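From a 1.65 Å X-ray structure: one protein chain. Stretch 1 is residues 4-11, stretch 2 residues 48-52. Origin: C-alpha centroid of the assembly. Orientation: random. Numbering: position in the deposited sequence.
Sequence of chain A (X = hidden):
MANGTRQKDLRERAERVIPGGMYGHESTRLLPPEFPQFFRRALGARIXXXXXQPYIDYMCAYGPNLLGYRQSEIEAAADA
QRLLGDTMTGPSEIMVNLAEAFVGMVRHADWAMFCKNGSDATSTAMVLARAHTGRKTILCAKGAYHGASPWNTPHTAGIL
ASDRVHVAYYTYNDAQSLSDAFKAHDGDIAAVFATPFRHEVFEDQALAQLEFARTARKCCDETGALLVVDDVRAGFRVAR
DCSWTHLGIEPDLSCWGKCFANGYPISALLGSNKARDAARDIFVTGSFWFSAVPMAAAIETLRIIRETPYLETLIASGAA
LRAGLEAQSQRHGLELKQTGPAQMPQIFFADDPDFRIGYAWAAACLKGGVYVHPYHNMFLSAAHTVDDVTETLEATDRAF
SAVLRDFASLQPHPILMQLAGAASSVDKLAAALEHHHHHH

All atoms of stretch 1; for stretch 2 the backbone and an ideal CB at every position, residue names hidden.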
# COMPACT_ATOMS: atom_id res chain seq x y z
N GLY A 4 14.27 -30.31 2.76
CA GLY A 4 13.21 -29.44 2.22
C GLY A 4 13.18 -29.48 0.70
O GLY A 4 13.66 -28.56 0.06
N THR A 5 12.62 -30.56 0.14
CA THR A 5 12.56 -30.79 -1.31
C THR A 5 11.78 -29.65 -2.00
O THR A 5 12.27 -29.07 -3.00
CB THR A 5 11.95 -32.17 -1.62
OG1 THR A 5 12.96 -33.12 -1.30
CG2 THR A 5 11.53 -32.35 -3.06
N ARG A 6 10.59 -29.35 -1.48
CA ARG A 6 9.71 -28.32 -2.05
C ARG A 6 10.39 -26.96 -1.85
O ARG A 6 10.41 -26.17 -2.77
CB ARG A 6 8.30 -28.38 -1.47
CG ARG A 6 7.54 -29.64 -1.89
CD ARG A 6 6.05 -29.62 -1.59
NE ARG A 6 5.36 -28.75 -2.53
CZ ARG A 6 4.68 -27.63 -2.23
NH1 ARG A 6 4.41 -27.27 -0.98
NH2 ARG A 6 4.23 -26.87 -3.23
N GLN A 7 10.99 -26.73 -0.69
CA GLN A 7 11.63 -25.44 -0.40
C GLN A 7 12.78 -25.18 -1.40
O GLN A 7 12.95 -24.05 -1.89
CB GLN A 7 12.15 -25.39 1.04
CG GLN A 7 12.51 -24.01 1.54
CD GLN A 7 11.35 -23.04 1.70
OE1 GLN A 7 11.48 -21.86 1.36
NE2 GLN A 7 10.23 -23.53 2.22
N LYS A 8 13.56 -26.23 -1.66
CA LYS A 8 14.70 -26.12 -2.51
C LYS A 8 14.25 -25.78 -3.95
O LYS A 8 14.92 -24.96 -4.62
CB LYS A 8 15.51 -27.41 -2.49
CG LYS A 8 16.69 -27.40 -3.45
CD LYS A 8 17.46 -28.68 -3.54
CE LYS A 8 18.75 -28.51 -4.31
NZ LYS A 8 19.20 -29.80 -4.88
N ASP A 9 13.20 -26.47 -4.42
CA ASP A 9 12.60 -26.26 -5.76
C ASP A 9 12.16 -24.79 -5.88
O ASP A 9 12.44 -24.11 -6.89
CB ASP A 9 11.41 -27.19 -6.02
CG ASP A 9 10.70 -26.99 -7.36
OD1 ASP A 9 11.37 -27.11 -8.40
OD2 ASP A 9 9.48 -26.63 -7.35
N LEU A 10 11.44 -24.32 -4.84
CA LEU A 10 10.84 -23.00 -4.79
C LEU A 10 11.95 -21.94 -4.78
O LEU A 10 11.83 -20.96 -5.48
CB LEU A 10 9.93 -22.90 -3.57
CG LEU A 10 8.55 -23.53 -3.73
CD1 LEU A 10 7.84 -23.63 -2.40
CD2 LEU A 10 7.71 -22.73 -4.72
N ARG A 11 13.06 -22.20 -4.08
CA ARG A 11 14.16 -21.23 -4.03
C ARG A 11 14.89 -21.16 -5.39
O ARG A 11 15.28 -20.06 -5.82
CB ARG A 11 15.14 -21.56 -2.91
CG ARG A 11 14.67 -21.18 -1.51
CD ARG A 11 15.83 -21.51 -0.58
NE ARG A 11 15.54 -21.25 0.82
CZ ARG A 11 15.59 -20.05 1.39
NH1 ARG A 11 15.92 -18.99 0.66
NH2 ARG A 11 15.29 -19.91 2.67
N UNK A 48 3.04 -23.36 8.55
CA UNK A 48 3.63 -24.54 7.93
C UNK A 48 4.42 -24.09 6.70
O UNK A 48 3.88 -23.33 5.87
CB UNK A 48 2.56 -25.56 7.55
N UNK A 49 5.66 -24.57 6.58
CA UNK A 49 6.50 -24.25 5.45
C UNK A 49 6.04 -25.06 4.24
O UNK A 49 5.06 -25.86 4.35
CB UNK A 49 7.97 -24.52 5.77
N UNK A 50 6.70 -24.84 3.09
CA UNK A 50 6.31 -25.50 1.82
C UNK A 50 6.35 -27.04 1.96
O UNK A 50 5.66 -27.72 1.23
CB UNK A 50 7.24 -25.06 0.69
N UNK A 51 7.21 -27.56 2.85
CA UNK A 51 7.42 -29.01 3.05
C UNK A 51 6.57 -29.54 4.21
O UNK A 51 6.81 -30.64 4.69
CB UNK A 51 8.90 -29.30 3.32
N UNK A 52 5.58 -28.75 4.65
CA UNK A 52 4.54 -29.10 5.61
C UNK A 52 5.10 -29.30 7.03
O UNK A 52 4.46 -29.96 7.85
CB UNK A 52 3.82 -30.37 5.15

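Position 48 has extended backbone angles (phi/psi -123°/131°), and no atom of stretch 1 lies within 5.5 Å of its ideal CB. The helix places no demand here, and beta-branched, aromatic or polar side chains would all fit a strand. The deposited residue is Trp48, which makes no contact with stretch 1.

At position 49 the CA-to-CB bond runs sideways to the helix, and the nearest group is the amide of Gln7, with NE2 4.3 Å from the ideal CB. The backbone then enters a type I turn ending at position 52, closed by a 3.0 Å hydrogen bond from N of 52 to O of 49. The first position of such a turn favours Asp, Asn, Ser or Thr, whose short polar side chains can reach the backbone NH groups that follow. It is Asp49; its OD1 accepts a weak hydrogen bond from N of position 51 at 3.0 Å.

Position 50 points toward the helix, and space is short. Its ideal CB is 3.5 Å from Leu10 CD1, 3.7 Å from Gln7 NE2 and 4.0 Å from Arg6 NH1, so a small side chain suits best: Ala, or perhaps Ser. The phi/psi of -58°/-28° is ordinary for either. The deposited residue is Ala50, whose CB packs against Leu10 CD1 at 3.5 Å. Its carbonyl binds the helix as well: Arg6 NH1 donates to Ala50 O at 2.6 Å, the oxygen lying at the edge of the guanidinium, near its plane.

Position 51 lies beside the first turn of the helix, where backbone NH groups have no carbonyl of a preceding turn to bind. Its CA-to-CB bond runs sideways, with the ideal CB 5.1 Å from Arg6 N and 5.2 Å from Gln7 N, a distance that a short side chain with an acceptor beyond CG can bridge. Asp would suit, or Asn with a single acceptor; a carboxylate has two acceptors and the charge favoured at a helix N-terminus. Asp51 uses both: Arg6 N donates to Asp51 OD1 at 2.8 Å and Gln7 N to Asp51 OD2 at 2.9 Å. The fit is close, with Gly4 CA only 3.1 Å from Asp51 OD2.

Position 52 has positive phi (68°/24°), a conformation easiest for Gly and tolerated by Asn or Asp. Stretch 1 has nothing within 5.5 Å of its ideal CB, so the choice is otherwise free. It is Glu52, whose carboxylate is hydrogen-bonded elsewhere in the structure.

Stretch 2 (48-52) WDADE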
# COMPACT_ATOMS: atom_id res chain seq x y z
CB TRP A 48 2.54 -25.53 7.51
CG TRP A 48 1.86 -26.28 8.62
CD1 TRP A 48 2.10 -27.59 8.94
CD2 TRP A 48 0.81 -25.84 9.49
NE1 TRP A 48 1.29 -27.98 9.96
CE2 TRP A 48 0.49 -26.93 10.33
CE3 TRP A 48 0.14 -24.64 9.70
CZ2 TRP A 48 -0.45 -26.85 11.34
CZ3 TRP A 48 -0.81 -24.55 10.69
CH2 TRP A 48 -1.11 -25.66 11.50
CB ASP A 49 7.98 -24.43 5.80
CG ASP A 49 8.44 -25.85 6.12
OD1 ASP A 49 7.74 -26.83 5.72
OD2 ASP A 49 9.49 -25.95 6.74
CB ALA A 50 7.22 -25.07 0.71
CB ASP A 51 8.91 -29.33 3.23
CG ASP A 51 9.68 -29.19 1.94
OD1 ASP A 51 9.53 -30.06 1.06
OD2 ASP A 51 10.42 -28.18 1.78
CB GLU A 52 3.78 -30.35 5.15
CG GLU A 52 2.33 -30.32 5.58
CD GLU A 52 1.48 -29.25 4.91
OE1 GLU A 52 1.98 -28.61 3.99
OE2 GLU A 52 0.34 -29.07 5.32
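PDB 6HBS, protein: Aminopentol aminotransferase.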